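Local coordinates for protein glucose dehydrogenase (Serratia sp. FS14, PDB 7CDY) that belongs to the glucose/sorbosone dehydrogenase family, whose fold is of the beta-propeller type, and carries a bound calcium ion, at residues Leu79-Pro84 with Gly91-Tyr96; Val111-Gln116 with Ile139-Asn144; Phe131-Tyr136 with Leu196-Trp201. One frame throughout, in Å; residues are numbered along the deposited sequence.

Interaction 1: residues Leu79-Pro84 with Gly91-Tyr96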
loop_
_atom_site.group_PDB
_atom_site.type_symbol
_atom_site.label_atom_id
_atom_site.label_comp_id
_atom_site.label_asym_id
_atom_site.label_seq_id
_atom_site.Cartn_x
_atom_site.Cartn_y
_atom_site.Cartn_z
ATOM N N LEU A 79 6.897 9.308 -3.927
ATOM C CA LEU A 79 5.703 8.892 -4.658
ATOM C C LEU A 79 5.963 7.549 -5.310
ATOM O O LEU A 79 7.069 7.293 -5.795
ATOM C CB LEU A 79 5.349 9.884 -5.781
ATOM C CG LEU A 79 5.011 11.320 -5.400
ATOM C CD1 LEU A 79 4.892 12.182 -6.664
ATOM C CD2 LEU A 79 3.724 11.377 -4.590
ATOM N N SER A 80 4.943 6.702 -5.347
ATOM C CA SER A 80 4.961 5.540 -6.217
ATOM C C SER A 80 3.918 5.730 -7.311
ATOM O O SER A 80 2.930 6.458 -7.126
ATOM C CB SER A 80 4.743 4.241 -5.443
ATOM O OG SER A 80 3.387 4.130 -5.049
ATOM N N PHE A 81 4.154 5.110 -8.468
ATOM C CA PHE A 81 3.266 5.295 -9.612
ATOM C C PHE A 81 3.500 4.201 -10.636
ATOM O O PHE A 81 4.555 3.565 -10.672
ATOM C CB PHE A 81 3.405 6.687 -10.253
ATOM C CG PHE A 81 4.804 7.013 -10.783
ATOM C CD1 PHE A 81 5.840 7.356 -9.917
ATOM C CD2 PHE A 81 5.057 7.020 -12.157
ATOM C CE1 PHE A 81 7.107 7.682 -10.410
ATOM C CE2 PHE A 81 6.323 7.349 -12.659
ATOM C CZ PHE A 81 7.340 7.674 -11.782
ATOM N N ALA A 82 2.490 3.979 -11.472
ATOM C CA ALA A 82 2.676 3.134 -12.640
ATOM C C ALA A 82 3.351 3.965 -13.721
ATOM O O ALA A 82 2.917 5.086 -14.012
ATOM C CB ALA A 82 1.321 2.636 -13.133
ATOM N N GLU A 83 4.415 3.419 -14.308
ATOM C CA GLU A 83 5.235 4.128 -15.274
ATOM C C GLU A 83 5.270 3.353 -16.586
ATOM O O GLU A 83 5.585 2.153 -16.579
ATOM C CB GLU A 83 6.656 4.276 -14.729
ATOM C CG GLU A 83 7.603 5.001 -15.677
ATOM C CD GLU A 83 9.045 4.936 -15.218
ATOM O OE1 GLU A 83 9.580 3.814 -15.122
ATOM O OE2 GLU A 83 9.645 5.993 -14.935
ATOM N N PRO A 84 4.962 3.986 -17.718
ATOM C CA PRO A 84 5.015 3.281 -19.003
ATOM C C PRO A 84 6.435 2.892 -19.361
ATOM O O PRO A 84 7.412 3.471 -18.895
ATOM C CB PRO A 84 4.487 4.304 -20.019
ATOM C CG PRO A 84 4.238 5.543 -19.289
ATOM C CD PRO A 84 4.669 5.417 -17.863
ATOM N N GLY A 91 5.243 -0.693 -15.380
ATOM C CA GLY A 91 5.629 -1.250 -14.102
ATOM C C GLY A 91 5.664 -0.152 -13.067
ATOM O O GLY A 91 5.620 1.035 -13.388
ATOM N N THR A 92 5.749 -0.559 -11.809
ATOM C CA THR A 92 5.767 0.406 -10.722
ATOM C C THR A 92 7.117 1.114 -10.640
ATOM O O THR A 92 8.169 0.521 -10.901
ATOM C CB THR A 92 5.460 -0.322 -9.422
ATOM O OG1 THR A 92 4.209 -0.991 -9.594
ATOM C CG2 THR A 92 5.365 0.642 -8.244
ATOM N N ALA A 93 7.083 2.402 -10.298
ATOM C CA ALA A 93 8.288 3.180 -10.051
ATOM C C ALA A 93 8.104 3.974 -8.770
ATOM O O ALA A 93 6.972 4.258 -8.354
ATOM C CB ALA A 93 8.563 4.146 -11.207
ATOM N N VAL A 94 9.224 4.299 -8.126
ATOM C CA VAL A 94 9.235 5.064 -6.886
ATOM C C VAL A 94 10.273 6.167 -7.038
ATOM O O VAL A 94 11.387 5.914 -7.526
ATOM C CB VAL A 94 9.559 4.162 -5.676
ATOM C CG1 VAL A 94 9.615 4.974 -4.382
ATOM C CG2 VAL A 94 8.529 3.029 -5.561
ATOM N N GLY A 95 9.915 7.387 -6.646
ATOM C CA GLY A 95 10.860 8.484 -6.669
ATOM C C GLY A 95 10.585 9.436 -5.527
ATOM O O GLY A 95 9.684 9.216 -4.715
ATOM N N TYR A 96 11.357 10.522 -5.482
ATOM C CA TYR A 96 11.062 11.571 -4.527
ATOM C C TYR A 96 11.408 12.925 -5.118
ATOM O O TYR A 96 12.212 13.035 -6.048
ATOM C CB TYR A 96 11.744 11.360 -3.168
ATOM C CG TYR A 96 13.258 11.522 -3.139
ATOM C CD1 TYR A 96 13.850 12.789 -3.162
ATOM C CD2 TYR A 96 14.092 10.410 -3.015
ATOM C CE1 TYR A 96 15.236 12.945 -3.103
ATOM C CE2 TYR A 96 15.481 10.555 -2.957
ATOM C CZ TYR A 96 16.033 11.831 -2.996
ATOM O OH TYR A 96 17.401 11.998 -2.935
#
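Leu-79, Phe-81 and Glu-83 pair with Gly-95, Ala-93 and Gly-91 as the hydrogen-bonded pairs of an antiparallel beta hairpin, and each pair exchanges two backbone bonds. The shortest of the six runs from Ala-93 N to Phe-81 O at 2.8 Å. The longest, from Gly-91 N to Glu-83 O, measures 3.1 Å. Between them, Ser-80 with Val-94 and Ala-82 with Thr-92 are non-hydrogen-bonded pairs, where CA-H groups lean on carbonyls: Ser-80 CA lies 3.2 Å from Ala-93 O.

The apolar contact is on the Phe-81 side of the sheet. Phe-81 CG stands between the backbone N and the carbonyl carbon (chi1 60°), and the ring beyond it comes close to the partner strand. Ala-93 CB sits over one face of the Phe-81 ring in a CH-pi contact, 4.0 Å from the centroid and offset toward the rim at CZ and CE1. Glu-83 CB touches Ala-93 CB at 4.0 Å. On the other face of the sheet Val-94 CG2 meets Ser-80 CB.

Polar ends find partners elsewhere. Glu-83 OE1 forms salt bridges with Arg-114 and Lys-118, Ser-80 OG bonds to Gly-127 O and Glu-64 N, and Thr-92 OG1 to Phe-125 O. Backbone bonding thus sets the register of this propeller hairpin, while its hydroxyls and carboxylate tie it to surrounding chain.

Interaction 2: residues Val111-Gln116 with Ile139-Asn144; sequences VIFRQQ and IALGEN
Gln-115 reaches across to Gly-142 and Asn-144, while Phe-113 meets Leu-141, where two neighbouring sheets of the beta-propeller come together. The strand carrying Phe-113 has a classic beta bulge here, Ile-112 and Phe-113 both facing Val-94.

Phe-113 and Leu-141 approach tip to tip: Leu-141 CD1 lies at the ring edge, near its plane, 3.7 Å from Phe-113 CZ. Ile-139 CD1 comes obliquely to Phe-113 CD2 at 3.9 Å, the two side chains sliding past each other in opposite directions. Val-161 and Leu-163 of strand 160-163 also touch Phe-113, so the ring packs into the next sheet.

Gln-115 makes the polar half. CG is anti to the backbone N (chi1 -179°) and the chain stays extended beyond it, carrying the amide to the 139-144 segment. Gln-115 NE2 donates to Gly-142 O at 3.0 Å, with the acceptor in the plane of the Gln-115 amide, and it also bonds Leu-156 O. Gln-115 OE1 accepts from Thr-92 N and from Asn-144, whose OD1 is held by Gln-157 and Leu-119. The two amide planes lie 83° apart, and Asn-144 ND2 donates to Gln-115 OE1 at 3.0 Å, standing above the carbonyl plane of Gln-115.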
loop_
_atom_site.group_PDB
_atom_site.type_symbol
_atom_site.label_atom_id
_atom_site.label_comp_id
_atom_site.label_asym_id
_atom_site.label_seq_id
_atom_site.Cartn_x
_atom_site.Cartn_y
_atom_site.Cartn_z
ATOM N N VAL A 111 13.142 9.505 -10.155
ATOM C CA VAL A 111 12.920 8.100 -9.838
ATOM C C VAL A 111 14.174 7.504 -9.213
ATOM O O VAL A 111 15.302 7.743 -9.672
ATOM C CB VAL A 111 12.526 7.354 -11.123
ATOM C CG1 VAL A 111 12.572 5.834 -10.930
ATOM C CG2 VAL A 111 11.146 7.799 -11.584
ATOM N N ILE A 112 13.985 6.713 -8.163
ATOM C CA ILE A 112 15.076 6.025 -7.479
ATOM C C ILE A 112 14.979 4.513 -7.587
ATOM O O ILE A 112 15.938 3.818 -7.213
ATOM C CB ILE A 112 15.188 6.446 -5.997
ATOM C CG1 ILE A 112 13.962 5.968 -5.203
ATOM C CG2 ILE A 112 15.388 7.961 -5.882
ATOM C CD1 ILE A 112 14.097 6.120 -3.692
ATOM N N PHE A 113 13.850 3.975 -8.041
ATOM C CA PHE A 113 13.656 2.536 -8.138
ATOM C C PHE A 113 12.589 2.261 -9.185
ATOM O O PHE A 113 11.551 2.937 -9.211
ATOM C CB PHE A 113 13.226 1.934 -6.794
ATOM C CG PHE A 113 12.737 0.514 -6.913
ATOM C CD1 PHE A 113 13.642 -0.538 -6.978
ATOM C CD2 PHE A 113 11.377 0.236 -7.019
ATOM C CE1 PHE A 113 13.207 -1.847 -7.134
ATOM C CE2 PHE A 113 10.936 -1.070 -7.171
ATOM C CZ PHE A 113 11.852 -2.108 -7.216
ATOM N N ARG A 114 12.821 1.233 -9.999
ATOM C CA ARG A 114 11.858 0.802 -11.001
ATOM C C ARG A 114 11.691 -0.699 -10.918
ATOM O O ARG A 114 12.678 -1.440 -10.895
ATOM C CB ARG A 114 12.359 1.103 -12.410
ATOM C CG ARG A 114 12.392 2.539 -12.752
ATOM C CD ARG A 114 12.630 2.709 -14.236
ATOM N NE ARG A 114 12.264 4.058 -14.605
ATOM C CZ ARG A 114 13.065 5.106 -14.474
ATOM N NH1 ARG A 114 14.301 4.949 -14.000
ATOM N NH2 ARG A 114 12.638 6.308 -14.813
ATOM N N GLN A 115 10.445 -1.145 -10.891
ATOM C CA GLN A 115 10.161 -2.548 -11.112
ATOM C C GLN A 115 10.623 -2.938 -12.511
ATOM O O GLN A 115 10.296 -2.268 -13.499
ATOM C CB GLN A 115 8.653 -2.733 -10.996
ATOM C CG GLN A 115 8.184 -4.154 -11.175
ATOM C CD GLN A 115 6.700 -4.313 -10.899
ATOM O OE1 GLN A 115 5.865 -3.545 -11.397
ATOM N NE2 GLN A 115 6.366 -5.305 -10.094
ATOM N N GLN A 116 11.379 -4.032 -12.599
ATOM C CA GLN A 116 11.818 -4.571 -13.869
ATOM C C GLN A 116 11.692 -6.086 -13.815
ATOM O O GLN A 116 11.935 -6.691 -12.762
ATOM C CB GLN A 116 13.279 -4.213 -14.155
ATOM C CG GLN A 116 13.526 -2.734 -14.352
ATOM C CD GLN A 116 12.927 -2.190 -15.638
ATOM O OE1 GLN A 116 12.294 -2.909 -16.409
ATOM N NE2 GLN A 116 13.134 -0.902 -15.877
ATOM N N ILE A 139 8.890 -1.262 -0.157
ATOM C CA ILE A 139 8.083 -1.046 -1.353
ATOM C C ILE A 139 7.395 -2.364 -1.691
ATOM O O ILE A 139 8.066 -3.374 -1.929
ATOM C CB ILE A 139 8.960 -0.604 -2.537
ATOM C CG1 ILE A 139 9.789 0.638 -2.184
ATOM C CG2 ILE A 139 8.111 -0.381 -3.764
ATOM C CD1 ILE A 139 10.920 0.895 -3.164
ATOM N N ALA A 140 6.063 -2.352 -1.753
ATOM C CA ALA A 140 5.282 -3.555 -2.040
ATOM C C ALA A 140 4.917 -3.570 -3.520
ATOM O O ALA A 140 4.292 -2.627 -4.017
ATOM C CB ALA A 140 4.028 -3.587 -1.165
ATOM N N LEU A 141 5.285 -4.640 -4.219
ATOM C CA LEU A 141 5.094 -4.745 -5.662
ATOM C C LEU A 141 4.203 -5.923 -6.024
ATOM O O LEU A 141 4.439 -7.051 -5.574
ATOM C CB LEU A 141 6.438 -4.905 -6.367
ATOM C CG LEU A 141 7.436 -3.767 -6.153
ATOM C CD1 LEU A 141 8.796 -4.134 -6.719
ATOM C CD2 LEU A 141 6.924 -2.489 -6.806
ATOM N N GLY A 142 3.188 -5.665 -6.860
ATOM C CA GLY A 142 2.407 -6.741 -7.431
ATOM C C GLY A 142 3.165 -7.455 -8.538
ATOM O O GLY A 142 4.244 -7.051 -8.971
ATOM N N GLU A 143 2.581 -8.560 -8.998
ATOM C CA GLU A 143 3.234 -9.361 -10.075
ATOM C C GLU A 143 2.705 -9.003 -11.477
ATOM O O GLU A 143 2.930 -9.787 -12.363
ATOM C CB GLU A 143 3.225 -10.882 -9.818
ATOM C CG GLU A 143 1.973 -11.481 -9.192
ATOM C CD GLU A 143 0.651 -11.350 -9.938
ATOM O OE1 GLU A 143 0.320 -10.252 -10.330
ATOM O OE2 GLU A 143 -0.051 -12.344 -10.035
ATOM N N ASN A 144 2.059 -7.833 -11.632
ATOM C CA ASN A 144 1.682 -7.308 -12.944
ATOM C C ASN A 144 0.682 -8.204 -13.674
ATOM O O ASN A 144 0.497 -8.056 -14.899
ATOM C CB ASN A 144 2.902 -7.068 -13.857
ATOM C CG ASN A 144 3.846 -5.937 -13.397
ATOM O OD1 ASN A 144 4.897 -5.762 -14.016
ATOM N ND2 ASN A 144 3.507 -5.194 -12.346
#

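Interaction 3: residues Phe131-Tyr136 with Leu196-Trp201; sequences FDRQGY and LALNPW
Arg-133 turns the edge of its guanidinium to two backbone carbonyls of the 196-201 segment. Pro-200 O lies in the plane of the guanidinium and receives Arg-133 NH2 at 3.2 Å, although the donor stands 62° out of the carbonyl plane of Pro-200. Trp-201 O lies near the same edge and takes a weak bond from Arg-133 NH2 at 3.5 Å. On its own segment, the Trp-201 ring has Pro-200 CG over the centre of one face, and the Tyr-136 ring has Asp-132 OD1 at its edge.

The rest of Arg-133 is extended from CG to NE, crossing Leu-198 at about a right angle, with Arg-133 CG 4.1 Å from Leu-198 CD2. Arg-133 NE donates to a water at 2.6 Å, and this water donates to Asn-199 O, bridging the segments. Leu-198 is the apolar centre: its CD2 packs on Phe-131 O at 3.9 Å and CD1 nears Asp-132 CA.

Each segment is braced from within. Residues Asp-132 to Gly-135 form a type I beta turn, and Asp-132 OD1 accepts from Tyr-136 N at 3.0 Å. Asn-199 OD1 accepts from Trp-201 N at 2.9 Å, an Asx turn. A glycerol, probably from the crystallisation liquor, hydrogen-bonds Asp-132 OD2.

This surface contact joins the turn between strands 129-131 and 137-140 to the end of strand 192-198, an outermost strand of the next sheet, and to the loop that follows it. Beyond it, Pro-200 and Trp-201 lean on Phe-272 of strand 267-273, in a further sheet of the propeller.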
loop_
_atom_site.group_PDB
_atom_site.type_symbol
_atom_site.label_atom_id
_atom_site.label_comp_id
_atom_site.label_asym_id
_atom_site.label_seq_id
_atom_site.Cartn_x
_atom_site.Cartn_y
_atom_site.Cartn_z
ATOM N N PHE A 131 8.146 3.285 5.761
ATOM C CA PHE A 131 9.457 3.325 6.387
ATOM C C PHE A 131 9.463 2.464 7.649
ATOM O O PHE A 131 8.467 2.368 8.366
ATOM C CB PHE A 131 9.851 4.771 6.716
ATOM C CG PHE A 131 10.305 5.558 5.519
ATOM C CD1 PHE A 131 11.599 5.422 5.040
ATOM C CD2 PHE A 131 9.446 6.430 4.863
ATOM C CE1 PHE A 131 12.015 6.130 3.927
ATOM C CE2 PHE A 131 9.876 7.146 3.760
ATOM C CZ PHE A 131 11.157 6.988 3.290
ATOM N N ASP A 132 10.597 1.819 7.912
ATOM C CA ASP A 132 10.774 1.129 9.184
ATOM C C ASP A 132 11.396 2.081 10.214
ATOM O O ASP A 132 11.602 3.265 9.949
ATOM C CB ASP A 132 11.498 -0.210 8.993
ATOM C CG ASP A 132 13.009 -0.068 8.776
ATOM O OD1 ASP A 132 13.555 1.043 8.797
ATOM O OD2 ASP A 132 13.651 -1.122 8.573
ATOM N N ARG A 133 11.709 1.558 11.406
ATOM C CA ARG A 133 12.204 2.418 12.486
ATOM C C ARG A 133 13.561 3.037 12.169
ATOM O O ARG A 133 13.881 4.112 12.691
ATOM C CB ARG A 133 12.287 1.633 13.795
ATOM C CG ARG A 133 10.960 1.477 14.527
ATOM C CD ARG A 133 11.131 0.588 15.751
ATOM N NE ARG A 133 9.878 0.383 16.471
ATOM C CZ ARG A 133 9.756 -0.392 17.544
ATOM N NH1 ARG A 133 10.811 -1.041 18.014
ATOM N NH2 ARG A 133 8.580 -0.519 18.146
ATOM N N GLN A 134 14.367 2.384 11.330
ATOM C CA GLN A 134 15.693 2.871 10.965
ATOM C C GLN A 134 15.685 3.721 9.704
ATOM O O GLN A 134 16.754 4.105 9.218
ATOM C CB GLN A 134 16.669 1.704 10.793
ATOM C CG GLN A 134 17.346 1.268 12.082
ATOM C CD GLN A 134 16.416 0.502 12.992
ATOM O OE1 GLN A 134 16.165 0.904 14.127
ATOM N NE2 GLN A 134 15.892 -0.613 12.494
ATOM N N GLY A 135 14.514 4.013 9.154
ATOM C CA GLY A 135 14.455 4.826 7.966
ATOM C C GLY A 135 14.689 4.093 6.665
ATOM O O GLY A 135 14.898 4.749 5.640
ATOM N N TYR A 136 14.659 2.760 6.665
ATOM C CA TYR A 136 14.692 2.030 5.404
ATOM C C TYR A 136 13.311 2.049 4.758
ATOM O O TYR A 136 12.277 2.050 5.441
ATOM C CB TYR A 136 15.147 0.586 5.609
ATOM C CG TYR A 136 16.599 0.493 6.039
ATOM C CD1 TYR A 136 17.625 0.510 5.102
ATOM C CD2 TYR A 136 16.933 0.419 7.386
ATOM C CE1 TYR A 136 18.957 0.437 5.499
ATOM C CE2 TYR A 136 18.258 0.347 7.797
ATOM C CZ TYR A 136 19.256 0.348 6.844
ATOM O OH TYR A 136 20.580 0.286 7.237
ATOM N N LEU A 196 0.565 -1.979 3.640
ATOM C CA LEU A 196 1.933 -2.105 4.142
ATOM C C LEU A 196 2.101 -1.128 5.293
ATOM O O LEU A 196 1.927 0.081 5.102
ATOM C CB LEU A 196 2.921 -1.781 3.020
ATOM C CG LEU A 196 4.383 -2.141 3.268
ATOM C CD1 LEU A 196 4.575 -3.652 3.276
ATOM C CD2 LEU A 196 5.272 -1.493 2.202
ATOM N N ALA A 197 2.463 -1.620 6.471
ATOM C CA ALA A 197 2.542 -0.710 7.608
ATOM C C ALA A 197 3.447 -1.268 8.692
ATOM O O ALA A 197 3.551 -2.483 8.876
ATOM C CB ALA A 197 1.156 -0.415 8.184
ATOM N N LEU A 198 4.073 -0.355 9.427
ATOM C CA LEU A 198 4.964 -0.695 10.528
ATOM C C LEU A 198 4.151 -0.881 11.801
ATOM O O LEU A 198 3.435 0.031 12.228
ATOM C CB LEU A 198 5.950 0.452 10.707
ATOM C CG LEU A 198 6.946 0.313 11.856
ATOM C CD1 LEU A 198 7.951 -0.786 11.563
ATOM C CD2 LEU A 198 7.638 1.652 12.076
ATOM N N ASN A 199 4.253 -2.055 12.400
ATOM C CA ASN A 199 3.619 -2.295 13.691
ATOM C C ASN A 199 4.305 -1.410 14.730
ATOM O O ASN A 199 5.518 -1.547 14.950
ATOM C CB ASN A 199 3.748 -3.779 14.039
ATOM C CG ASN A 199 3.054 -4.149 15.346
ATOM O OD1 ASN A 199 3.278 -3.512 16.381
ATOM N ND2 ASN A 199 2.216 -5.175 15.309
ATOM N N PRO A 200 3.585 -0.484 15.373
ATOM C CA PRO A 200 4.241 0.485 16.266
ATOM C C PRO A 200 4.729 -0.118 17.566
ATOM O O PRO A 200 5.519 0.525 18.270
ATOM C CB PRO A 200 3.145 1.528 16.515
ATOM C CG PRO A 200 1.868 0.773 16.349
ATOM C CD PRO A 200 2.137 -0.246 15.264
ATOM N N TRP A 201 4.299 -1.326 17.902
ATOM C CA TRP A 201 4.699 -1.982 19.136
ATOM C C TRP A 201 5.858 -2.946 18.945
ATOM O O TRP A 201 6.760 -2.990 19.789
ATOM C CB TRP A 201 3.487 -2.676 19.767
ATOM C CG TRP A 201 2.353 -1.699 19.902
ATOM C CD1 TRP A 201 2.281 -0.653 20.777
ATOM C CD2 TRP A 201 1.166 -1.630 19.097
ATOM N NE1 TRP A 201 1.116 0.048 20.585
ATOM C CE2 TRP A 201 0.414 -0.530 19.559
ATOM C CE3 TRP A 201 0.658 -2.403 18.046
ATOM C CZ2 TRP A 201 -0.817 -0.178 19.004
ATOM C CZ3 TRP A 201 -0.562 -2.050 17.491
ATOM C CH2 TRP A 201 -1.282 -0.943 17.970
HETATM O O HOH W 1 7.621 0.666 15.290
#

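Interactions 1 and 2 are buried and interaction 3 lies at the surface. The first two share a sheet: strands 90-99 and 109-114 are neighbours in it, tied by a probable hydrogen bond from Ile-112 N to Val-94 O. Interaction 1 works within that sheet through main-chain bonds, whereas interaction 2 joins it to the following one through side chains, an aromatic ring and a pair of hydrogen-bonded side-chain amides. Interaction 3 joins that second sheet, from the turn after strand 129-131, to a third, and relies on an arginine, two backbone carbonyls and a water. The segments of interactions 2 and 3 alternate along the chain and just touch, at Ala-140 N and Leu-196 CD2; interactions 1 and 3 do not meet.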